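Local coordinates for protein inositol-3-phosphate synthase (Caenorhabditis elegans, PDB 1VKO) that belongs to the myo-inositol-1-phosphate synthase family and binds nicotinamide-adenine-dinucleotide on a Rossmann-type domain, at residues P74-G85 with L149-D160; E241-A249 with I448-S459. All coordinates share one frame; numbering follows the deposited sequence.

Interaction 1. Residues P74-G85 with L149-D160. With NAD (nicotinamide-adenine-dinucleotide), chain G.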
# COMPACT_ATOMS: atom_id res chain seq x y z
N PRO A 74 43.04 9.11 -14.89
CA PRO A 74 42.12 10.15 -14.44
C PRO A 74 42.89 11.36 -13.93
O PRO A 74 43.90 11.20 -13.25
CB PRO A 74 41.33 9.44 -13.33
CG PRO A 74 41.38 7.98 -13.73
CD PRO A 74 42.80 7.83 -14.19
N ARG A 75 42.42 12.55 -14.31
CA ARG A 75 43.04 13.80 -13.89
C ARG A 75 42.74 14.15 -12.42
O ARG A 75 41.74 13.66 -11.85
CB ARG A 75 42.57 14.94 -14.79
CG ARG A 75 43.34 15.05 -16.09
CD ARG A 75 42.79 14.17 -17.21
NE ARG A 75 43.45 14.41 -18.50
CZ ARG A 75 42.87 14.97 -19.55
NH1 ARG A 75 41.60 15.37 -19.51
NH2 ARG A 75 43.55 15.13 -20.66
N LYS A 76 43.61 14.97 -11.82
CA LYS A 76 43.40 15.43 -10.43
C LYS A 76 42.20 16.35 -10.41
O LYS A 76 42.18 17.36 -11.12
CB LYS A 76 44.63 16.13 -9.87
CG LYS A 76 44.58 16.27 -8.36
CD LYS A 76 45.71 17.14 -7.80
CE LYS A 76 45.60 17.18 -6.29
NZ LYS A 76 46.51 18.18 -5.67
N THR A 77 41.22 16.02 -9.59
CA THR A 77 39.86 16.57 -9.77
C THR A 77 39.25 17.25 -8.55
O THR A 77 39.09 16.65 -7.50
CB THR A 77 38.95 15.43 -10.30
OG1 THR A 77 39.39 15.08 -11.61
CG2 THR A 77 37.51 15.88 -10.52
N GLY A 78 38.91 18.52 -8.71
CA GLY A 78 38.21 19.24 -7.65
C GLY A 78 36.74 19.37 -8.00
O GLY A 78 36.40 19.59 -9.17
N LEU A 79 35.89 19.25 -6.99
CA LEU A 79 34.43 19.47 -7.14
C LEU A 79 33.95 20.57 -6.21
O LEU A 79 34.20 20.53 -4.98
CB LEU A 79 33.60 18.17 -6.92
CG LEU A 79 32.05 18.23 -6.94
CD1 LEU A 79 31.54 18.62 -8.32
CD2 LEU A 79 31.43 16.91 -6.55
N LEU A 80 33.25 21.53 -6.81
CA LEU A 80 32.71 22.66 -6.08
C LEU A 80 31.20 22.63 -6.04
O LEU A 80 30.53 22.76 -7.09
CB LEU A 80 33.15 23.99 -6.73
CG LEU A 80 34.61 24.40 -6.70
CD1 LEU A 80 34.91 25.33 -7.88
CD2 LEU A 80 34.92 25.06 -5.39
N LEU A 81 30.63 22.53 -4.85
CA LEU A 81 29.17 22.41 -4.79
C LEU A 81 28.55 23.69 -4.37
O LEU A 81 28.98 24.32 -3.39
CB LEU A 81 28.73 21.28 -3.85
CG LEU A 81 29.37 19.90 -4.09
CD1 LEU A 81 28.95 18.84 -3.10
CD2 LEU A 81 29.06 19.42 -5.49
N VAL A 82 27.53 24.09 -5.09
CA VAL A 82 26.70 25.19 -4.61
C VAL A 82 25.62 24.59 -3.74
O VAL A 82 24.93 23.63 -4.14
CB VAL A 82 26.12 26.02 -5.75
CG1 VAL A 82 25.57 27.33 -5.20
CG2 VAL A 82 27.21 26.27 -6.80
N GLY A 83 25.50 25.14 -2.54
CA GLY A 83 24.72 24.50 -1.50
C GLY A 83 25.59 23.46 -0.79
O GLY A 83 25.12 22.39 -0.46
N LEU A 84 26.85 23.78 -0.55
CA LEU A 84 27.79 22.82 0.08
C LEU A 84 27.35 22.40 1.46
O LEU A 84 27.67 21.29 1.90
CB LEU A 84 29.21 23.39 0.16
CG LEU A 84 30.30 22.58 0.90
CD1 LEU A 84 30.69 21.31 0.13
CD2 LEU A 84 31.57 23.40 1.19
N GLY A 85 26.61 23.27 2.15
CA GLY A 85 26.20 23.01 3.53
C GLY A 85 24.84 22.38 3.68
O GLY A 85 24.35 22.23 4.79
N LEU A 149 37.58 7.95 -11.81
CA LEU A 149 37.82 8.31 -10.42
C LEU A 149 37.06 7.43 -9.42
O LEU A 149 36.04 6.82 -9.75
CB LEU A 149 37.41 9.76 -10.18
CG LEU A 149 38.09 10.85 -10.99
CD1 LEU A 149 37.18 12.05 -11.02
CD2 LEU A 149 39.46 11.17 -10.36
N SER A 150 37.59 7.34 -8.20
CA SER A 150 36.82 6.91 -7.05
C SER A 150 36.43 8.17 -6.34
O SER A 150 37.20 9.13 -6.37
CB SER A 150 37.69 6.09 -6.10
OG SER A 150 37.21 6.19 -4.76
N PRO A 151 35.30 8.19 -5.65
CA PRO A 151 34.91 9.41 -4.95
C PRO A 151 35.92 9.77 -3.87
O PRO A 151 35.91 10.88 -3.38
CB PRO A 151 33.56 9.04 -4.32
CG PRO A 151 33.02 7.94 -5.23
CD PRO A 151 34.29 7.12 -5.50
N ASN A 152 36.79 8.82 -3.51
CA ASN A 152 37.84 9.11 -2.56
C ASN A 152 38.87 10.08 -3.14
O ASN A 152 39.56 10.74 -2.39
CB ASN A 152 38.52 7.81 -2.07
CG ASN A 152 37.53 6.86 -1.39
OD1 ASN A 152 36.50 7.28 -0.83
ND2 ASN A 152 37.84 5.58 -1.44
N ASP A 153 38.92 10.19 -4.48
CA ASP A 153 39.94 10.97 -5.18
C ASP A 153 39.45 12.38 -5.46
O ASP A 153 40.17 13.18 -6.10
CB ASP A 153 40.26 10.35 -6.54
CG ASP A 153 40.81 8.96 -6.44
OD1 ASP A 153 41.80 8.78 -5.67
OD2 ASP A 153 40.34 8.01 -7.10
N LEU A 154 38.21 12.67 -5.05
CA LEU A 154 37.61 13.99 -5.31
C LEU A 154 37.94 14.93 -4.18
O LEU A 154 37.73 14.60 -3.02
CB LEU A 154 36.09 13.90 -5.47
CG LEU A 154 35.37 13.09 -6.58
CD1 LEU A 154 33.83 13.06 -6.32
CD2 LEU A 154 35.66 13.60 -8.01
N ILE A 155 38.47 16.10 -4.53
CA ILE A 155 38.67 17.17 -3.55
C ILE A 155 37.48 18.11 -3.63
O ILE A 155 37.18 18.64 -4.70
CB ILE A 155 39.95 17.99 -3.92
CG1 ILE A 155 41.24 17.18 -3.69
CG2 ILE A 155 40.00 19.25 -3.10
CD1 ILE A 155 41.85 16.56 -4.97
N ILE A 156 36.84 18.39 -2.50
CA ILE A 156 35.59 19.13 -2.52
C ILE A 156 35.55 20.42 -1.69
O ILE A 156 35.78 20.41 -0.50
CB ILE A 156 34.45 18.21 -2.08
CG1 ILE A 156 34.31 17.01 -3.02
CG2 ILE A 156 33.15 19.01 -1.93
CD1 ILE A 156 33.11 16.09 -2.67
N SER A 157 35.21 21.53 -2.32
CA SER A 157 34.82 22.73 -1.62
C SER A 157 33.45 23.21 -2.17
O SER A 157 32.73 22.44 -2.83
CB SER A 157 35.87 23.80 -1.84
OG SER A 157 35.58 24.94 -1.06
N GLY A 158 33.10 24.47 -1.89
CA GLY A 158 31.97 25.11 -2.47
C GLY A 158 31.41 26.23 -1.63
O GLY A 158 32.10 26.77 -0.77
N TRP A 159 30.15 26.57 -1.90
CA TRP A 159 29.55 27.77 -1.32
C TRP A 159 28.23 27.53 -0.62
O TRP A 159 27.46 26.65 -0.98
CB TRP A 159 29.29 28.78 -2.40
CG TRP A 159 30.46 29.14 -3.26
CD1 TRP A 159 31.30 30.22 -3.10
CD2 TRP A 159 30.88 28.48 -4.45
NE1 TRP A 159 32.23 30.23 -4.11
CE2 TRP A 159 32.00 29.18 -4.95
CE3 TRP A 159 30.44 27.34 -5.14
CZ2 TRP A 159 32.67 28.80 -6.13
CZ3 TRP A 159 31.07 26.98 -6.31
CH2 TRP A 159 32.19 27.70 -6.79
N ASP A 160 27.93 28.36 0.37
CA ASP A 160 26.63 28.30 0.97
C ASP A 160 26.24 29.61 1.57
O ASP A 160 27.05 30.22 2.24
CB ASP A 160 26.56 27.21 2.02
CG ASP A 160 25.16 26.60 2.14
OD1 ASP A 160 24.20 27.33 2.39
OD2 ASP A 160 24.92 25.39 1.97
PA NAD G . 19.02 21.53 1.37
O1A NAD G . 18.19 22.64 1.81
O2A NAD G . 19.35 20.69 2.54
O5B NAD G . 20.29 22.15 0.65
C5B NAD G . 20.24 23.44 0.11
C4B NAD G . 21.45 24.19 0.63
O4B NAD G . 21.81 25.17 -0.32
C3B NAD G . 21.16 24.92 1.92
O3B NAD G . 22.38 24.83 2.65
C2B NAD G . 21.01 26.37 1.54
O2B NAD G . 21.73 27.08 2.54
C1B NAD G . 21.80 26.45 0.24
N9A NAD G . 21.50 27.51 -0.75
C8A NAD G . 20.31 28.05 -1.12
N7A NAD G . 20.55 29.01 -2.05
C5A NAD G . 21.87 29.11 -2.29
C6A NAD G . 22.65 29.94 -3.11
N6A NAD G . 22.15 30.93 -3.86
N1A NAD G . 24.01 29.79 -3.08
C2A NAD G . 24.60 28.87 -2.26
N3A NAD G . 23.82 28.10 -1.45
C4A NAD G . 22.48 28.19 -1.45
O3 NAD G . 18.31 20.67 0.20
PN NAD G . 18.98 19.32 -0.32
O1N NAD G . 20.43 19.41 -0.03
O2N NAD G . 18.21 18.21 0.25
O5D NAD G . 18.89 19.37 -1.94
C5D NAD G . 19.28 20.53 -2.65
C4D NAD G . 18.67 20.64 -4.06
O4D NAD G . 18.80 19.42 -4.75
C3D NAD G . 17.18 20.99 -4.08
O3D NAD G . 16.95 21.90 -5.11
C2D NAD G . 16.52 19.71 -4.53
O2D NAD G . 15.33 19.87 -5.27
C1D NAD G . 17.59 19.14 -5.42
N1N NAD G . 17.26 17.73 -5.58
C2N NAD G . 17.24 16.91 -4.50
C3N NAD G . 16.89 15.59 -4.67
C7N NAD G . 17.26 14.67 -3.57
O7N NAD G . 17.83 15.29 -2.43
N7N NAD G . 17.08 13.35 -3.70
C4N NAD G . 16.57 15.08 -5.94
C5N NAD G . 16.57 15.94 -7.02
C6N NAD G . 16.91 17.28 -6.83
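Leu79, Leu81 and Gly83 each offer a backbone N-H to strand 154-159, pairing it with strand 77-82 as the edge strand and its neighbour, within this chain, in the parallel sheet of a Rossmann-type domain. Alternating with these, Ile155, Ser157 and Trp159 return theirs, the straightest from Ile155 N to Thr77 O (3.1 Å, 174°). On the face carrying Leu80 and Val82, the Trp159 indole lies obliquely over the neighbouring strand: CZ3 meets Leu80 CB at 3.7 Å and CE3 meets Val82 CG2 at 3.8 Å. Its CG stands anti to the carbonyl carbon (chi1 -54°), which carries the six-membered ring back across strand 77-82, while NE1 is hydrogen-bonded to Asp230. The two Val82 methyls divide their work, CG2 on the indole and CG1 on the adenine, 3.5 Å from NAD C2A. On the other face Ile156 CG2 meets Leu84 CD1 at 3.9 Å, and Val93 and Ile96 of helix 87-100 pack on Ile156. Beyond the strand the chain turns in a glycine-rich loop, where Gly83 has a positive phi (84°) and Trp159 O accepts from both Gly83 N and Leu84 N. Asp160, just after strand 154-159, grips the adenosine ribose: NAD O2B donates to OD1 at a modelled 2.5 Å, very short, NAD O3B donates to OD2 (2.7 Å), and Gly85 N reaches the anti side of that same OD2, also at 2.7 Å.

Interaction 2. Residues E241-A249 with I448-S459. With NAD (nicotinamide-adenine-dinucleotide), chain G.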
# COMPACT_ATOMS: atom_id res chain seq x y z
N GLU A 241 43.64 19.44 -12.27
CA GLU A 241 43.54 19.42 -13.72
C GLU A 241 42.11 19.37 -14.23
O GLU A 241 41.91 19.61 -15.41
CB GLU A 241 44.32 18.24 -14.30
CG GLU A 241 45.81 18.23 -13.99
CD GLU A 241 46.33 16.81 -13.92
OE1 GLU A 241 46.40 16.15 -14.97
OE2 GLU A 241 46.63 16.35 -12.80
N CYS A 242 41.14 19.01 -13.37
CA CYS A 242 39.71 19.04 -13.75
C CYS A 242 38.90 19.68 -12.64
O CYS A 242 38.95 19.24 -11.49
CB CYS A 242 39.16 17.64 -14.02
SG CYS A 242 37.51 17.59 -14.77
N VAL A 243 38.15 20.72 -12.99
CA VAL A 243 37.32 21.41 -12.00
C VAL A 243 35.89 21.25 -12.48
O VAL A 243 35.58 21.56 -13.63
CB VAL A 243 37.67 22.92 -11.90
CG1 VAL A 243 36.75 23.63 -10.95
CG2 VAL A 243 39.09 23.10 -11.44
N ILE A 244 35.03 20.75 -11.59
CA ILE A 244 33.62 20.61 -11.87
C ILE A 244 32.87 21.41 -10.82
O ILE A 244 33.18 21.32 -9.61
CB ILE A 244 33.17 19.13 -11.83
CG1 ILE A 244 33.93 18.31 -12.85
CG2 ILE A 244 31.62 19.00 -12.09
CD1 ILE A 244 34.14 16.83 -12.40
N VAL A 245 31.91 22.22 -11.29
CA VAL A 245 31.01 22.94 -10.43
C VAL A 245 29.62 22.32 -10.53
O VAL A 245 29.13 22.00 -11.64
CB VAL A 245 30.94 24.40 -10.82
CG1 VAL A 245 29.68 25.10 -10.13
CG2 VAL A 245 32.26 25.07 -10.48
N LEU A 246 28.97 22.15 -9.39
CA LEU A 246 27.69 21.44 -9.38
C LEU A 246 26.72 22.10 -8.42
O LEU A 246 27.04 22.35 -7.24
CB LEU A 246 27.91 19.96 -9.02
CG LEU A 246 26.71 19.02 -9.04
CD1 LEU A 246 27.09 17.56 -9.49
CD2 LEU A 246 26.02 19.03 -7.66
N TRP A 247 25.52 22.37 -8.94
CA TRP A 247 24.47 22.99 -8.19
C TRP A 247 23.62 21.96 -7.43
O TRP A 247 22.88 21.13 -8.03
CB TRP A 247 23.58 23.82 -9.13
CG TRP A 247 22.49 24.53 -8.40
CD1 TRP A 247 21.33 23.98 -7.91
CD2 TRP A 247 22.47 25.91 -8.03
NE1 TRP A 247 20.59 24.95 -7.27
CE2 TRP A 247 21.26 26.14 -7.32
CE3 TRP A 247 23.36 27.00 -8.22
CZ2 TRP A 247 20.91 27.41 -6.83
CZ3 TRP A 247 23.03 28.23 -7.69
CH2 TRP A 247 21.80 28.43 -7.02
N THR A 248 23.68 22.05 -6.12
CA THR A 248 22.86 21.27 -5.23
C THR A 248 22.40 22.17 -4.06
O THR A 248 22.29 21.72 -2.91
CB THR A 248 23.60 19.98 -4.73
OG1 THR A 248 22.76 19.27 -3.82
CG2 THR A 248 24.88 20.29 -3.87
N ALA A 249 22.14 23.43 -4.38
CA ALA A 249 21.45 24.38 -3.50
C ALA A 249 19.92 24.42 -3.78
O ALA A 249 19.42 23.68 -4.59
CB ALA A 249 22.07 25.77 -3.68
N ILE A 448 25.61 12.57 -7.08
CA ILE A 448 26.52 13.65 -7.20
C ILE A 448 27.89 13.06 -7.54
O ILE A 448 28.58 13.60 -8.40
CB ILE A 448 26.58 14.48 -5.93
CG1 ILE A 448 25.31 15.34 -5.80
CG2 ILE A 448 27.85 15.37 -5.96
CD1 ILE A 448 25.11 15.94 -4.44
N TYR A 449 28.28 11.94 -6.92
CA TYR A 449 29.58 11.35 -7.24
C TYR A 449 29.56 10.86 -8.68
O TYR A 449 30.52 11.06 -9.37
CB TYR A 449 30.02 10.21 -6.32
CG TYR A 449 29.97 10.46 -4.86
CD1 TYR A 449 30.34 11.68 -4.31
CD2 TYR A 449 29.56 9.45 -4.00
CE1 TYR A 449 30.31 11.88 -2.93
CE2 TYR A 449 29.52 9.63 -2.63
CZ TYR A 449 29.90 10.84 -2.11
OH TYR A 449 29.79 11.02 -0.77
N ASP A 450 28.45 10.29 -9.15
CA ASP A 450 28.44 9.79 -10.52
C ASP A 450 28.51 10.89 -11.56
O ASP A 450 29.19 10.73 -12.60
CB ASP A 450 27.21 8.94 -10.80
CG ASP A 450 27.15 7.67 -9.96
OD1 ASP A 450 28.21 7.02 -9.76
OD2 ASP A 450 26.07 7.23 -9.48
N LEU A 451 27.78 11.99 -11.33
CA LEU A 451 27.79 13.08 -12.32
C LEU A 451 29.22 13.64 -12.46
O LEU A 451 29.77 13.78 -13.56
CB LEU A 451 26.78 14.18 -11.96
CG LEU A 451 25.29 13.83 -12.03
CD1 LEU A 451 24.53 14.69 -11.03
CD2 LEU A 451 24.71 14.01 -13.43
N ALA A 452 29.85 13.94 -11.33
CA ALA A 452 31.20 14.45 -11.37
C ALA A 452 32.05 13.44 -12.16
O ALA A 452 32.85 13.83 -13.03
CB ALA A 452 31.74 14.66 -9.95
N ILE A 453 31.85 12.15 -11.88
CA ILE A 453 32.82 11.14 -12.29
C ILE A 453 32.70 10.88 -13.79
O ILE A 453 33.69 10.78 -14.51
CB ILE A 453 32.69 9.88 -11.39
CG1 ILE A 453 33.35 10.16 -10.03
CG2 ILE A 453 33.29 8.62 -12.04
CD1 ILE A 453 33.14 9.09 -8.98
N LEU A 454 31.48 10.81 -14.28
CA LEU A 454 31.29 10.64 -15.70
C LEU A 454 31.73 11.88 -16.48
O LEU A 454 32.11 11.76 -17.66
CB LEU A 454 29.83 10.31 -15.99
CG LEU A 454 29.45 8.96 -15.41
CD1 LEU A 454 27.97 8.84 -15.31
CD2 LEU A 454 30.09 7.77 -16.18
N THR A 455 31.67 13.06 -15.85
CA THR A 455 32.13 14.29 -16.50
C THR A 455 33.65 14.30 -16.73
O THR A 455 34.10 14.57 -17.84
CB THR A 455 31.70 15.53 -15.73
OG1 THR A 455 30.27 15.63 -15.74
CG2 THR A 455 32.14 16.79 -16.48
N GLU A 456 34.41 13.99 -15.69
CA GLU A 456 35.87 13.91 -15.79
C GLU A 456 36.28 12.87 -16.82
O GLU A 456 37.25 13.06 -17.55
CB GLU A 456 36.50 13.58 -14.45
CG GLU A 456 38.00 13.83 -14.37
CD GLU A 456 38.83 12.78 -15.09
OE1 GLU A 456 38.50 11.58 -14.95
OE2 GLU A 456 39.81 13.15 -15.79
N LEU A 457 35.53 11.77 -16.88
CA LEU A 457 35.79 10.73 -17.85
C LEU A 457 35.53 11.28 -19.24
O LEU A 457 36.38 11.15 -20.12
CB LEU A 457 34.94 9.47 -17.60
CG LEU A 457 34.84 8.53 -18.82
CD1 LEU A 457 36.21 7.91 -19.19
CD2 LEU A 457 33.78 7.47 -18.65
N ALA A 458 34.39 11.92 -19.44
CA ALA A 458 34.11 12.48 -20.77
C ALA A 458 35.18 13.52 -21.17
O ALA A 458 35.49 13.70 -22.37
CB ALA A 458 32.70 13.07 -20.82
N SER A 459 35.75 14.19 -20.17
CA SER A 459 36.77 15.20 -20.42
C SER A 459 38.02 14.53 -20.98
O SER A 459 38.89 15.23 -21.49
CB SER A 459 37.07 16.03 -19.17
OG SER A 459 38.14 15.49 -18.41
PA NAD G . 19.02 21.53 1.37
O1A NAD G . 18.19 22.64 1.81
O2A NAD G . 19.35 20.69 2.54
O5B NAD G . 20.29 22.15 0.65
C5B NAD G . 20.24 23.44 0.11
C4B NAD G . 21.45 24.19 0.63
O4B NAD G . 21.81 25.17 -0.32
C3B NAD G . 21.16 24.92 1.92
O3B NAD G . 22.38 24.83 2.65
C2B NAD G . 21.01 26.37 1.54
O2B NAD G . 21.73 27.08 2.54
C1B NAD G . 21.80 26.45 0.24
N9A NAD G . 21.50 27.51 -0.75
C8A NAD G . 20.31 28.05 -1.12
N7A NAD G . 20.55 29.01 -2.05
C5A NAD G . 21.87 29.11 -2.29
C6A NAD G . 22.65 29.94 -3.11
N6A NAD G . 22.15 30.93 -3.86
N1A NAD G . 24.01 29.79 -3.08
C2A NAD G . 24.60 28.87 -2.26
N3A NAD G . 23.82 28.10 -1.45
C4A NAD G . 22.48 28.19 -1.45
O3 NAD G . 18.31 20.67 0.20
PN NAD G . 18.98 19.32 -0.32
O1N NAD G . 20.43 19.41 -0.03
O2N NAD G . 18.21 18.21 0.25
O5D NAD G . 18.89 19.37 -1.94
C5D NAD G . 19.28 20.53 -2.65
C4D NAD G . 18.67 20.64 -4.06
O4D NAD G . 18.80 19.42 -4.75
C3D NAD G . 17.18 20.99 -4.08
O3D NAD G . 16.95 21.90 -5.11
C2D NAD G . 16.52 19.71 -4.53
O2D NAD G . 15.33 19.87 -5.27
C1D NAD G . 17.59 19.14 -5.42
N1N NAD G . 17.26 17.73 -5.58
C2N NAD G . 17.24 16.91 -4.50
C3N NAD G . 16.89 15.59 -4.67
C7N NAD G . 17.26 14.67 -3.57
O7N NAD G . 17.83 15.29 -2.43
N7N NAD G . 17.08 13.35 -3.70
C4N NAD G . 16.57 15.08 -5.94
C5N NAD G . 16.57 15.94 -7.02
C6N NAD G . 16.91 17.28 -6.83
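Cys242, Ile244 and Leu246, alternate residues of strand 242-247, direct their side chains onto helix 448-458, which runs roughly antiparallel, packed against them at 142° with the short axes 9.5 Å apart. No hydrogen bond crosses; the contact is apolar. Ile244 makes the closest approach, its CD1 lying 3.3 Å from Ala452 O and 4.1 Å from Ala452 CB, so the small alanine lets the isoleucine end rest on the helix backbone. With chi1 at -176°, Leu246 points CG away from its backbone N and spreads its two methyls over two side chains about one helical turn apart: CD1 meets Leu451 CD1 at 4.1 Å, the two chains crossing at about a right angle, and CD2 meets Ile448 CG1 at 4.2 Å. At the far end Cys242 SG sits 3.8 Å from Glu456 CG, touching the aliphatic part of a chain bent at chi2 (-76°). That bend belongs with a carboxylate held outside the contact, OE1 in a salt bridge with Arg460 and OE2 accepting from Arg75 N. Thr455, which borders Ile244, is fixed by its hydroxyl: OG1 donates to Leu451 O at 2.9 Å, from the face opposite to that used by Thr455 N. Farther out, Ile297 of strand 295-298 packs on Leu246 and Thr455. Past the strand, Ala249 CB lies over one face of the Trp247 ring and 3.3 Å from NAD C4A, while Ala249 O accepts from NAD O3D, so the residue meets both halves of the dinucleotide. A helix remote in sequence thus packs on one face of the parallel sheet of a Rossmann-type domain, with the C-terminal end of the strand at the dinucleotide.

Interaction 1 and interaction 2 have centres 8 Å apart and share one parallel sheet, in which strand 77-82 lies between strands 154-159 and 242-247. Along the chain they come in series, the pairing of 74-85 with 149-160 closing before 241-249 begins; helix 440-458 arrives about 200 residues later. The join is direct: Val82 N lies 2.8 Å from Leu246 O, a probable hydrogen bond, and Thr77 OG1 packs 3.3 Å from Glu456 CG, so the helix of interaction 2 also reaches the strand of interaction 1. Both contacts meet the adenosine half of NAD, where Asp160 holds the ribose hydroxyls; interaction 2 also reaches the nicotinamide ribose, through Ala249 O and NAD O3D.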